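Local coordinates for S-M checkpoint control protein RAD4 (Schizosaccharomyces pombe, PDB 4BMD), which acts as a signalling adaptor essential for DNA replication and for the checkpoint coupling S and M phases, engaging both phosphorylation sites of a crb2 dimer at once, at residues A[138-143]-A[160-165]. Sequence-based numbering, arbitrary orientation. Where two conformers were deposited one is given.
Sequences EFLGVQ and RFKIQH
Leu140 sets CG opposite its own backbone N (chi1 175°), which sends the isobutyl group out of the loop 138-143 toward helix 157-168, where Lys162 and His165 receive it. One branch does all the touching. Leu140 CD2 comes to 3.6 Å from Lys162 O. Its contact with the lysine's own side chain is closest at Lys162 CB, 3.9 Å from Leu140 CD2. His165 CB lies 3.9 Å from Leu140 CD2 as well. The methyl thus sits against one turn of the helix, between residues three apart in sequence, and the packing is entirely van der Waals: no hydrogen bond links the two segments, and the backbones stay apart, with Leu140 CA 7.1 Å from Lys162 CA. In this fourth BRCT domain the loop follows strand 135-137, an outermost strand of the parallel sheet ordered 2-1-3-4, and the helix belongs to the connection between strands 146-149 and 172-175, so the leucine joins two connections of the fold near its surface. Lys162 turns CG beside its backbone N (chi1 -67°) and then runs fully extended; Lys162 CG still passes 4.1 Å from Leu140 CD2, and NZ goes on to hydrogen-bond His113 NE2 on strand 111-115. The imidazole of His165 stacks on Trp169, which Leu140 also touches.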
ATOM      1  N   GLU A 138     -10.110 -13.871  -0.274  1.00 33.52           N
ATOM      2  CA  GLU A 138     -10.135 -13.939   1.182  0.57 35.69           C
ATOM      3  C   GLU A 138      -9.672 -15.295   1.701  1.00 31.59           C
ATOM      4  O   GLU A 138      -9.238 -15.414   2.846  1.00 34.31           O
ATOM      5  CB  GLU A 138     -11.538 -13.625   1.709  0.57 40.54           C
ATOM      6  CG  GLU A 138     -11.998 -12.200   1.441  0.57 47.03           C
ATOM      7  CD  GLU A 138     -11.197 -11.169   2.216  0.57 53.04           C
ATOM      8  OE1 GLU A 138     -10.597 -11.532   3.251  0.57 53.23           O
ATOM      9  OE2 GLU A 138     -11.168  -9.995   1.789  0.57 46.76           O
ATOM     10  N   PHE A 139      -9.763 -16.317   0.857  1.00 25.28           N
ATOM     11  CA  PHE A 139      -9.382 -17.662   1.270  1.00 28.60           C
ATOM     12  C   PHE A 139      -8.444 -18.339   0.279  1.00 33.57           C
ATOM     13  O   PHE A 139      -8.450 -18.033  -0.914  1.00 29.89           O
ATOM     14  CB  PHE A 139     -10.626 -18.530   1.483  1.00 27.01           C
ATOM     15  CG  PHE A 139     -11.565 -17.995   2.522  1.00 28.14           C
ATOM     16  CD1 PHE A 139     -11.393 -18.311   3.860  1.00 27.91           C
ATOM     17  CD2 PHE A 139     -12.621 -17.172   2.164  1.00 27.03           C
ATOM     18  CE1 PHE A 139     -12.256 -17.818   4.821  1.00 26.98           C
ATOM     19  CE2 PHE A 139     -13.486 -16.675   3.119  1.00 30.91           C
ATOM     20  CZ  PHE A 139     -13.304 -16.999   4.450  1.00 23.80           C
ATOM     21  N   LEU A 140      -7.635 -19.262   0.788  1.00 26.29           N
ATOM     22  CA  LEU A 140      -6.763 -20.060  -0.056  1.00 28.59           C
ATOM     23  C   LEU A 140      -7.568 -21.125  -0.789  1.00 30.27           C
ATOM     24  O   LEU A 140      -8.334 -21.871  -0.178  1.00 29.30           O
ATOM     25  CB  LEU A 140      -5.666 -20.722   0.778  1.00 24.63           C
ATOM     26  CG  LEU A 140      -4.767 -21.689   0.006  1.00 23.08           C
ATOM     27  CD1 LEU A 140      -3.960 -20.942  -1.045  1.00 25.50           C
ATOM     28  CD2 LEU A 140      -3.858 -22.458   0.952  1.00 26.84           C
ATOM     29  N   GLY A 141      -7.396 -21.188  -2.103  1.00 28.76           N
ATOM     30  CA  GLY A 141      -8.065 -22.187  -2.912  1.00 31.51           C
ATOM     31  C   GLY A 141      -7.085 -22.904  -3.818  1.00 33.68           C
ATOM     32  O   GLY A 141      -5.943 -22.472  -3.974  1.00 35.12           O
ATOM     33  N   VAL A 142      -7.530 -24.004  -4.413  1.00 29.49           N
ATOM     34  CA  VAL A 142      -6.696 -24.768  -5.331  1.00 38.47           C
ATOM     35  C   VAL A 142      -6.325 -23.929  -6.554  1.00 38.53           C
ATOM     36  O   VAL A 142      -5.215 -24.034  -7.080  1.00 34.04           O
ATOM     37  CB  VAL A 142      -7.404 -26.067  -5.776  1.00 38.32           C
ATOM     38  CG1 VAL A 142      -6.567 -26.822  -6.797  1.00 48.31           C
ATOM     39  CG2 VAL A 142      -7.694 -26.948  -4.571  1.00 34.81           C
ATOM     40  N   GLN A 143      -7.251 -23.078  -6.986  1.00 34.38           N
ATOM     41  CA  GLN A 143      -7.056 -22.291  -8.201  1.00 46.43           C
ATOM     42  C   GLN A 143      -6.565 -20.866  -7.948  1.00 43.34           C
ATOM     43  O   GLN A 143      -7.033 -19.923  -8.587  1.00 53.56           O
ATOM     44  CB  GLN A 143      -8.344 -22.260  -9.027  1.00 43.52           C
ATOM     45  CG  GLN A 143      -8.763 -23.613  -9.573  1.00 51.59           C
ATOM     46  CD  GLN A 143      -9.988 -23.525 -10.461  1.00 66.51           C
ATOM     47  OE1 GLN A 143     -10.577 -22.456 -10.620  1.00 65.31           O
ATOM     48  NE2 GLN A 143     -10.377 -24.652 -11.046  1.00 80.02           N
ATOM     49  N   ARG A 160       1.986 -21.609   7.845  1.00 26.87           N
ATOM     50  CA  ARG A 160       2.690 -22.832   7.476  0.51 32.03           C
ATOM     51  C   ARG A 160       1.753 -23.832   6.805  1.00 34.13           C
ATOM     52  O   ARG A 160       2.147 -24.528   5.870  1.00 37.90           O
ATOM     53  CB  ARG A 160       3.356 -23.465   8.701  0.51 33.22           C
ATOM     54  CG  ARG A 160       4.398 -22.579   9.365  0.51 35.42           C
ATOM     55  CD  ARG A 160       5.170 -23.335  10.435  0.51 37.28           C
ATOM     56  NE  ARG A 160       6.120 -22.474  11.133  0.51 43.12           N
ATOM     57  CZ  ARG A 160       7.352 -22.218  10.706  0.51 39.28           C
ATOM     58  NH1 ARG A 160       7.790 -22.754   9.576  0.51 34.94           N
ATOM     59  NH2 ARG A 160       8.146 -21.422  11.409  0.51 37.76           N
ATOM     60  N   PHE A 161       0.515 -23.899   7.284  1.00 31.92           N
ATOM     61  CA  PHE A 161      -0.490 -24.781   6.694  1.00 34.04           C
ATOM     62  C   PHE A 161      -0.779 -24.377   5.255  1.00 32.54           C
ATOM     63  O   PHE A 161      -0.814 -25.220   4.358  1.00 33.36           O
ATOM     64  CB  PHE A 161      -1.791 -24.743   7.498  1.00 32.88           C
ATOM     65  CG  PHE A 161      -1.727 -25.492   8.796  1.00 46.82           C
ATOM     66  CD1 PHE A 161      -0.748 -26.446   9.016  1.00 57.59           C
ATOM     67  CD2 PHE A 161      -2.654 -25.246   9.797  1.00 49.42           C
ATOM     68  CE1 PHE A 161      -0.691 -27.138  10.211  1.00 49.49           C
ATOM     69  CE2 PHE A 161      -2.602 -25.933  10.995  1.00 45.14           C
ATOM     70  CZ  PHE A 161      -1.621 -26.882  11.200  1.00 51.92           C
ATOM     71  N   LYS A 162      -0.991 -23.081   5.046  1.00 26.13           N
ATOM     72  CA  LYS A 162      -1.303 -22.554   3.724  1.00 35.84           C
ATOM     73  C   LYS A 162      -0.169 -22.806   2.739  1.00 31.02           C
ATOM     74  O   LYS A 162      -0.410 -23.084   1.566  1.00 28.72           O
ATOM     75  CB  LYS A 162      -1.618 -21.058   3.801  1.00 32.51           C
ATOM     76  CG  LYS A 162      -2.897 -20.730   4.555  1.00 28.48           C
ATOM     77  CD  LYS A 162      -3.160 -19.233   4.577  1.00 31.01           C
ATOM     78  CE  LYS A 162      -4.442 -18.907   5.325  1.00 35.31           C
ATOM     79  NZ  LYS A 162      -4.700 -17.442   5.381  1.00 30.89           N
ATOM     80  N   ILE A 163       1.064 -22.711   3.225  1.00 29.29           N
ATOM     81  CA  ILE A 163       2.237 -22.959   2.393  1.00 25.28           C
ATOM     82  C   ILE A 163       2.276 -24.410   1.923  1.00 25.15           C
ATOM     83  O   ILE A 163       2.501 -24.684   0.744  1.00 29.35           O
ATOM     84  CB  ILE A 163       3.540 -22.607   3.138  1.00 31.84           C
ATOM     85  CG1 ILE A 163       3.628 -21.095   3.360  1.00 28.58           C
ATOM     86  CG2 ILE A 163       4.753 -23.095   2.363  1.00 23.55           C
ATOM     87  CD1 ILE A 163       4.846 -20.657   4.145  1.00 23.31           C
ATOM     88  N   GLN A 164       2.041 -25.334   2.851  1.00 27.93           N
ATOM     89  CA  GLN A 164       2.016 -26.760   2.535  1.00 32.96           C
ATOM     90  C   GLN A 164       0.920 -27.091   1.527  1.00 31.72           C
ATOM     91  O   GLN A 164       1.157 -27.814   0.560  1.00 37.46           O
ATOM     92  CB  GLN A 164       1.828 -27.588   3.808  1.00 38.74           C
ATOM     93  CG  GLN A 164       2.971 -27.461   4.802  1.00 63.14           C
ATOM     94  CD  GLN A 164       2.652 -28.093   6.147  1.00 87.00           C
ATOM     95  OE1 GLN A 164       3.475 -28.077   7.064  1.00 74.47           O
ATOM     96  NE2 GLN A 164       1.450 -28.649   6.271  1.00 71.82           N
ATOM     97  N   HIS A 165      -0.275 -26.555   1.758  1.00 22.77           N
ATOM     98  CA  HIS A 165      -1.396 -26.755   0.845  1.00 31.43           C
ATOM     99  C   HIS A 165      -1.108 -26.170  -0.533  1.00 29.52           C
ATOM    100  O   HIS A 165      -1.384 -26.801  -1.552  1.00 33.19           O
ATOM    101  CB  HIS A 165      -2.674 -26.133   1.413  1.00 33.59           C
ATOM    102  CG  HIS A 165      -3.325 -26.957   2.479  1.00 41.70           C
ATOM    103  ND1 HIS A 165      -3.352 -28.334   2.443  1.00 48.35           N
ATOM    104  CD2 HIS A 165      -3.976 -26.597   3.611  1.00 42.72           C
ATOM    105  CE1 HIS A 165      -3.993 -28.788   3.507  1.00 44.80           C
ATOM    106  NE2 HIS A 165      -4.379 -27.753   4.232  1.00 49.36           N
TER